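Local coordinates for protein D-hydantoinase (Ralstonia pickettii, PDB 1NFG) that probably catalyses the stereospecific hydrolysis of the cyclic amide bond of D-hydantoin derivatives, using two zinc ions in each subunit, at residues I3-G8 against T426-G431; R430-V435 against V441-D446. All coordinates share one frame; numbering follows the deposited sequence.

Interaction 1: residues I3-G8 against T426-G431; sequences IIIKNG and TVLLRG
Ile3 and Leu428 both turn their gamma carbon (CG1 of Ile3, CG of Leu428) anti to the carbonyl carbon, with chi1 -74° in each, and this sends the two side chains across the gap tip to tip. In Ile3 the rest of the chain is extended, with chi2 at -168°, so its CD1 methyl is carried farthest forward and comes to 4.2 Å from Leu428 CD2. Ile5, two residues along and on the same face of its strand, reaches out in the same way, and its CD1 also lies 4.2 Å from Leu428 CD2. One leucine methyl thus faces the ends of two isoleucines. The type of residue suits the task: the backbones are nowhere close, the nearest pair being Ile3 CA and Gly431 CA at 7.3 Å, and branched aliphatic chains as long as isoleucine and leucine are well suited to meeting between them.

Ile3 CD1 has a second neighbour in the carbonyl of the turn, Gly431 O at 3.5 Å, a van der Waals contact of a methyl with a peptide oxygen. No hydrogen bond joins the two segments, and their small shared interface of 125 Å² is held by dispersion and the hydrophobic effect.

The contact is buried between strands that are not partners. Strand 3-6 pairs with strands 15-24 and 40-43, whereas strand 419-429 pairs with 390-400 and 432-436. Ile23 of strand 15-24 touches Ile3, Ile5 and Leu428, and Val433 of strand 432-436 packs on Ile3 and Leu428, so the N-terminal and C-terminal strands share one apolar core, as in the beta-sandwich domain of hydantoinases.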
ATOM      1  N   ILE A   3      12.462 -12.646  51.586  1.00 33.75           N
ATOM      2  CA  ILE A   3      12.901 -11.301  51.241  1.00 32.42           C
ATOM      3  C   ILE A   3      11.741 -10.326  51.120  1.00 31.60           C
ATOM      4  O   ILE A   3      10.621 -10.710  50.770  1.00 31.71           O
ATOM      5  CB  ILE A   3      13.712 -11.303  49.917  1.00 32.13           C
ATOM      6  CG1 ILE A   3      15.098 -11.896  50.175  1.00 32.88           C
ATOM      7  CG2 ILE A   3      13.824  -9.891  49.353  1.00 31.23           C
ATOM      8  CD1 ILE A   3      16.084 -11.696  49.046  1.00 35.24           C
ATOM      9  N   ILE A   4      12.019  -9.068  51.449  1.00 29.32           N
ATOM     10  CA  ILE A   4      11.038  -8.000  51.352  1.00 28.65           C
ATOM     11  C   ILE A   4      11.699  -6.831  50.639  1.00 28.36           C
ATOM     12  O   ILE A   4      12.794  -6.400  51.018  1.00 27.47           O
ATOM     13  CB  ILE A   4      10.563  -7.496  52.737  1.00 28.92           C
ATOM     14  CG1 ILE A   4       9.679  -8.545  53.412  1.00 29.22           C
ATOM     15  CG2 ILE A   4       9.773  -6.193  52.576  1.00 27.24           C
ATOM     16  CD1 ILE A   4       9.271  -8.171  54.839  1.00 26.84           C
ATOM     17  N   ILE A   5      11.043  -6.337  49.594  1.00 27.32           N
ATOM     18  CA  ILE A   5      11.558  -5.189  48.859  1.00 27.60           C
ATOM     19  C   ILE A   5      10.597  -4.049  49.174  1.00 27.71           C
ATOM     20  O   ILE A   5       9.414  -4.092  48.810  1.00 27.15           O
ATOM     21  CB  ILE A   5      11.615  -5.469  47.343  1.00 27.30           C
ATOM     22  CG1 ILE A   5      12.548  -6.655  47.082  1.00 25.99           C
ATOM     23  CG2 ILE A   5      12.136  -4.240  46.602  1.00 25.72           C
ATOM     24  CD1 ILE A   5      12.552  -7.135  45.653  1.00 29.18           C
ATOM     25  N   LYS A   6      11.114  -3.039  49.869  1.00 26.64           N
ATOM     26  CA  LYS A   6      10.307  -1.905  50.302  1.00 26.84           C
ATOM     27  C   LYS A   6      10.703  -0.563  49.703  1.00 26.96           C
ATOM     28  O   LYS A   6      11.835  -0.383  49.241  1.00 25.89           O
ATOM     29  CB  LYS A   6      10.392  -1.779  51.825  1.00 27.72           C
ATOM     30  CG  LYS A   6      11.785  -1.366  52.300  1.00 28.36           C
ATOM     31  CD  LYS A   6      11.852  -1.121  53.794  1.00 30.40           C
ATOM     32  CE  LYS A   6      13.261  -0.700  54.214  1.00 32.57           C
ATOM     33  NZ  LYS A   6      13.373  -0.427  55.680  1.00 32.35           N
ATOM     34  N   ASN A   7       9.759   0.378  49.746  1.00 27.01           N
ATOM     35  CA  ASN A   7       9.971   1.746  49.269  1.00 28.96           C
ATOM     36  C   ASN A   7      10.202   1.893  47.776  1.00 29.85           C
ATOM     37  O   ASN A   7      10.687   2.934  47.322  1.00 30.31           O
ATOM     38  CB  ASN A   7      11.162   2.396  49.990  1.00 29.22           C
ATOM     39  CG  ASN A   7      11.065   2.292  51.496  1.00 28.01           C
ATOM     40  OD1 ASN A   7       9.971   2.297  52.064  1.00 26.78           O
ATOM     41  ND2 ASN A   7      12.215   2.211  52.156  1.00 28.19           N
ATOM     42  N   GLY A   8       9.870   0.861  47.013  1.00 30.07           N
ATOM     43  CA  GLY A   8      10.076   0.941  45.584  1.00 29.12           C
ATOM     44  C   GLY A   8       8.777   1.132  44.836  1.00 29.14           C
ATOM     45  O   GLY A   8       7.686   1.002  45.403  1.00 28.34           O
ATOM     46  N   THR A 426      20.365  -4.142  41.362  1.00 24.46           N
ATOM     47  CA  THR A 426      20.449  -5.441  42.000  1.00 24.49           C
ATOM     48  C   THR A 426      19.392  -6.319  41.340  1.00 24.22           C
ATOM     49  O   THR A 426      18.288  -5.853  41.032  1.00 23.17           O
ATOM     50  CB  THR A 426      20.239  -5.357  43.541  1.00 23.95           C
ATOM     51  OG1 THR A 426      18.846  -5.301  43.846  1.00 28.02           O
ATOM     52  CG2 THR A 426      20.907  -4.120  44.098  1.00 22.03           C
ATOM     53  N   VAL A 427      19.749  -7.581  41.107  1.00 23.63           N
ATOM     54  CA  VAL A 427      18.871  -8.533  40.439  1.00 21.75           C
ATOM     55  C   VAL A 427      18.579  -9.788  41.254  1.00 22.25           C
ATOM     56  O   VAL A 427      19.466 -10.327  41.922  1.00 23.72           O
ATOM     57  CB  VAL A 427      19.495  -8.966  39.097  1.00 20.80           C
ATOM     58  CG1 VAL A 427      18.527  -9.860  38.327  1.00 20.91           C
ATOM     59  CG2 VAL A 427      19.865  -7.740  38.285  1.00 20.02           C
ATOM     60  N   LEU A 428      17.333 -10.247  41.183  1.00 21.50           N
ATOM     61  CA  LEU A 428      16.908 -11.450  41.885  1.00 23.00           C
ATOM     62  C   LEU A 428      16.390 -12.488  40.898  1.00 23.90           C
ATOM     63  O   LEU A 428      15.629 -12.168  39.984  1.00 24.06           O
ATOM     64  CB  LEU A 428      15.804 -11.143  42.903  1.00 23.03           C
ATOM     65  CG  LEU A 428      16.190 -10.419  44.194  1.00 24.56           C
ATOM     66  CD1 LEU A 428      16.536  -8.974  43.897  1.00 24.32           C
ATOM     67  CD2 LEU A 428      15.033 -10.490  45.180  1.00 24.21           C
ATOM     68  N   LEU A 429      16.813 -13.733  41.093  1.00 23.82           N
ATOM     69  CA  LEU A 429      16.399 -14.844  40.251  1.00 22.90           C
ATOM     70  C   LEU A 429      15.628 -15.787  41.145  1.00 23.65           C
ATOM     71  O   LEU A 429      16.202 -16.412  42.027  1.00 26.61           O
ATOM     72  CB  LEU A 429      17.623 -15.556  39.666  1.00 21.36           C
ATOM     73  CG  LEU A 429      17.365 -16.838  38.867  1.00 22.14           C
ATOM     74  CD1 LEU A 429      16.421 -16.562  37.707  1.00 20.37           C
ATOM     75  CD2 LEU A 429      18.686 -17.386  38.353  1.00 23.81           C
ATOM     76  N   ARG A 430      14.326 -15.893  40.931  1.00 24.00           N
ATOM     77  CA  ARG A 430      13.515 -16.765  41.764  1.00 24.70           C
ATOM     78  C   ARG A 430      13.823 -16.580  43.249  1.00 26.50           C
ATOM     79  O   ARG A 430      14.045 -17.547  43.977  1.00 28.04           O
ATOM     80  CB  ARG A 430      13.713 -18.229  41.361  1.00 22.22           C
ATOM     81  CG  ARG A 430      12.715 -18.689  40.312  1.00 23.37           C
ATOM     82  CD  ARG A 430      12.956 -20.103  39.818  1.00 22.89           C
ATOM     83  NE  ARG A 430      14.249 -20.242  39.156  1.00 25.51           N
ATOM     84  CZ  ARG A 430      15.344 -20.707  39.749  1.00 27.35           C
ATOM     85  NH1 ARG A 430      15.301 -21.081  41.021  1.00 28.63           N
ATOM     86  NH2 ARG A 430      16.483 -20.804  39.072  1.00 28.16           N
ATOM     87  N   GLY A 431      13.852 -15.326  43.686  1.00 26.29           N
ATOM     88  CA  GLY A 431      14.095 -15.044  45.086  1.00 26.81           C
ATOM     89  C   GLY A 431      15.526 -14.815  45.515  1.00 28.00           C
ATOM     90  O   GLY A 431      15.768 -14.092  46.481  1.00 29.60           O
TER

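Interaction 2: residues R430-V435 against V441-D446; sequences RGKVIV and VGEPTD
Val441 meets Ile434 first: its N-H points almost straight at Ile434 O (2.7 Å, 172°), coming from above the carbonyl plane. Its CG2 methyl lies by the same carbonyl and reaches the side chain of Val433, with 4.2 Å from Val441 CG2 to Val433 CG1. At Gly442 the chains run closest, Gly442 CA being 4.2 Å from Ile434 CA, and the missing side chain leaves room for the flank of Ile434 and for the carboxylate of Asp446. Glu443 sets its CG beside Lys432 NZ, although its own carboxylate makes no salt bridge there. It also begins a type I beta turn, closed by Asp446 N and Glu443 O at 2.8 Å; Pro444, with its fixed phi, suits the second position. Asp446 then carries most of the polar contact. Lys432, fully extended from a CG anti to the backbone N (chi1 176°), crosses it at about a right angle and forms a salt bridge, NZ to Asp446 OD1 2.9 Å on the syn side, with a weaker bond to OD2. Arg430 NH2 donates to Asp446 O at 2.9 Å, the oxygen lying in the guanidinium plane, while the same NH2 forms a salt bridge with Asp118.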
ATOM      1  N   ARG A 430      14.326 -15.893  40.931  1.00 24.00           N
ATOM      2  CA  ARG A 430      13.515 -16.765  41.764  1.00 24.70           C
ATOM      3  C   ARG A 430      13.823 -16.580  43.249  1.00 26.50           C
ATOM      4  O   ARG A 430      14.045 -17.547  43.977  1.00 28.04           O
ATOM      5  CB  ARG A 430      13.713 -18.229  41.361  1.00 22.22           C
ATOM      6  CG  ARG A 430      12.715 -18.689  40.312  1.00 23.37           C
ATOM      7  CD  ARG A 430      12.956 -20.103  39.818  1.00 22.89           C
ATOM      8  NE  ARG A 430      14.249 -20.242  39.156  1.00 25.51           N
ATOM      9  CZ  ARG A 430      15.344 -20.707  39.749  1.00 27.35           C
ATOM     10  NH1 ARG A 430      15.301 -21.081  41.021  1.00 28.63           N
ATOM     11  NH2 ARG A 430      16.483 -20.804  39.072  1.00 28.16           N
ATOM     12  N   GLY A 431      13.852 -15.326  43.686  1.00 26.29           N
ATOM     13  CA  GLY A 431      14.095 -15.044  45.086  1.00 26.81           C
ATOM     14  C   GLY A 431      15.526 -14.815  45.515  1.00 28.00           C
ATOM     15  O   GLY A 431      15.768 -14.092  46.481  1.00 29.60           O
ATOM     16  N   LYS A 432      16.484 -15.417  44.821  1.00 26.79           N
ATOM     17  CA  LYS A 432      17.876 -15.233  45.205  1.00 25.22           C
ATOM     18  C   LYS A 432      18.482 -13.976  44.602  1.00 25.63           C
ATOM     19  O   LYS A 432      18.275 -13.677  43.426  1.00 25.90           O
ATOM     20  CB  LYS A 432      18.713 -16.445  44.790  1.00 24.82           C
ATOM     21  CG  LYS A 432      20.201 -16.277  45.068  1.00 25.76           C
ATOM     22  CD  LYS A 432      20.993 -17.538  44.759  1.00 25.70           C
ATOM     23  CE  LYS A 432      22.477 -17.316  45.023  1.00 26.43           C
ATOM     24  NZ  LYS A 432      23.272 -18.549  44.802  1.00 26.49           N
ATOM     25  N   VAL A 433      19.221 -13.232  45.416  1.00 24.66           N
ATOM     26  CA  VAL A 433      19.878 -12.027  44.941  1.00 24.47           C
ATOM     27  C   VAL A 433      21.120 -12.506  44.200  1.00 26.55           C
ATOM     28  O   VAL A 433      22.008 -13.104  44.814  1.00 27.73           O
ATOM     29  CB  VAL A 433      20.309 -11.118  46.117  1.00 22.56           C
ATOM     30  CG1 VAL A 433      21.234 -10.023  45.625  1.00 19.07           C
ATOM     31  CG2 VAL A 433      19.089 -10.522  46.785  1.00 22.07           C
ATOM     32  N   ILE A 434      21.182 -12.268  42.891  1.00 27.17           N
ATOM     33  CA  ILE A 434      22.345 -12.707  42.124  1.00 26.92           C
ATOM     34  C   ILE A 434      23.226 -11.548  41.694  1.00 25.61           C
ATOM     35  O   ILE A 434      24.370 -11.740  41.297  1.00 25.00           O
ATOM     36  CB  ILE A 434      21.931 -13.572  40.908  1.00 28.60           C
ATOM     37  CG1 ILE A 434      21.031 -12.779  39.956  1.00 30.47           C
ATOM     38  CG2 ILE A 434      21.212 -14.833  41.408  1.00 26.86           C
ATOM     39  CD1 ILE A 434      20.537 -13.593  38.764  1.00 28.67           C
ATOM     40  N   VAL A 435      22.688 -10.340  41.773  1.00 26.06           N
ATOM     41  CA  VAL A 435      23.469  -9.147  41.460  1.00 26.53           C
ATOM     42  C   VAL A 435      23.101  -8.189  42.576  1.00 27.02           C
ATOM     43  O   VAL A 435      21.925  -7.922  42.795  1.00 28.18           O
ATOM     44  CB  VAL A 435      23.097  -8.516  40.096  1.00 26.10           C
ATOM     45  CG1 VAL A 435      23.956  -7.280  39.855  1.00 23.47           C
ATOM     46  CG2 VAL A 435      23.314  -9.521  38.975  1.00 24.05           C
ATOM     47  N   VAL A 441      26.856 -11.773  42.349  1.00 26.06           N
ATOM     48  CA  VAL A 441      27.054 -12.539  43.570  1.00 26.75           C
ATOM     49  C   VAL A 441      26.291 -13.857  43.541  1.00 28.67           C
ATOM     50  O   VAL A 441      25.891 -14.371  44.588  1.00 30.51           O
ATOM     51  CB  VAL A 441      26.608 -11.727  44.810  1.00 26.16           C
ATOM     52  CG1 VAL A 441      27.460 -10.471  44.936  1.00 23.33           C
ATOM     53  CG2 VAL A 441      25.117 -11.367  44.702  1.00 24.23           C
ATOM     54  N   GLY A 442      26.093 -14.400  42.342  1.00 29.03           N
ATOM     55  CA  GLY A 442      25.375 -15.653  42.201  1.00 28.54           C
ATOM     56  C   GLY A 442      26.297 -16.831  41.952  1.00 29.73           C
ATOM     57  O   GLY A 442      27.521 -16.712  42.046  1.00 28.62           O
ATOM     58  N   GLU A 443      25.697 -17.971  41.627  1.00 31.10           N
ATOM     59  CA  GLU A 443      26.420 -19.208  41.356  1.00 34.25           C
ATOM     60  C   GLU A 443      26.021 -19.729  39.977  1.00 34.12           C
ATOM     61  O   GLU A 443      24.844 -19.683  39.609  1.00 34.41           O
ATOM     62  CB  GLU A 443      26.041 -20.270  42.390  1.00 38.29           C
ATOM     63  CG  GLU A 443      26.194 -19.842  43.825  1.00 43.84           C
ATOM     64  CD  GLU A 443      27.504 -20.297  44.419  1.00 48.12           C
ATOM     65  OE1 GLU A 443      28.568 -19.979  43.836  1.00 48.98           O
ATOM     66  OE2 GLU A 443      27.462 -20.976  45.470  1.00 52.20           O
ATOM     67  N   PRO A 444      26.988 -20.254  39.202  1.00 33.36           N
ATOM     68  CA  PRO A 444      26.691 -20.781  37.864  1.00 31.98           C
ATOM     69  C   PRO A 444      25.720 -21.954  37.945  1.00 30.35           C
ATOM     70  O   PRO A 444      25.289 -22.510  36.936  1.00 30.78           O
ATOM     71  CB  PRO A 444      28.065 -21.193  37.344  1.00 31.59           C
ATOM     72  CG  PRO A 444      28.799 -21.549  38.585  1.00 31.60           C
ATOM     73  CD  PRO A 444      28.411 -20.441  39.529  1.00 32.30           C
ATOM     74  N   THR A 445      25.363 -22.307  39.169  1.00 29.11           N
ATOM     75  CA  THR A 445      24.460 -23.413  39.415  1.00 27.39           C
ATOM     76  C   THR A 445      23.022 -22.926  39.660  1.00 25.11           C
ATOM     77  O   THR A 445      22.100 -23.733  39.795  1.00 23.41           O
ATOM     78  CB  THR A 445      24.978 -24.228  40.630  1.00 29.31           C
ATOM     79  OG1 THR A 445      24.124 -25.351  40.854  1.00 34.64           O
ATOM     80  CG2 THR A 445      25.016 -23.364  41.888  1.00 27.95           C
ATOM     81  N   ASP A 446      22.834 -21.608  39.692  1.00 23.53           N
ATOM     82  CA  ASP A 446      21.516 -21.025  39.934  1.00 24.32           C
ATOM     83  C   ASP A 446      20.506 -21.206  38.802  1.00 25.31           C
ATOM     84  O   ASP A 446      19.336 -21.521  39.047  1.00 24.58           O
ATOM     85  CB  ASP A 446      21.629 -19.525  40.232  1.00 25.62           C
ATOM     86  CG  ASP A 446      22.431 -19.228  41.489  1.00 27.71           C
ATOM     87  OD1 ASP A 446      22.311 -19.987  42.476  1.00 27.94           O
ATOM     88  OD2 ASP A 446      23.167 -18.216  41.491  1.00 27.57           O
TER

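Interactions 1 and 2 lie with their centres 12 Å apart and share Arg430 and Gly431, the tight turn between strands 419-429 and 432-436. The hairpin is zipped by probable hydrogen bonds, Val427 O to Ile434 N at 2.8 Å and Val427 N to Val435 O at 2.8 Å; Ile434 and Val435 both face Val427, a classic beta bulge. Val433 joins the two contacts, packing against the isoleucine-leucine cluster of interaction 1 while its CG1 meets Val441 in interaction 2. On the other side of the hairpin, Leu429 CB lies 3.6 Å from Ile434 CD1. Both contacts are structural packing away from the zinc site of His57, His59, Lys148, His181, His237 and Asp313.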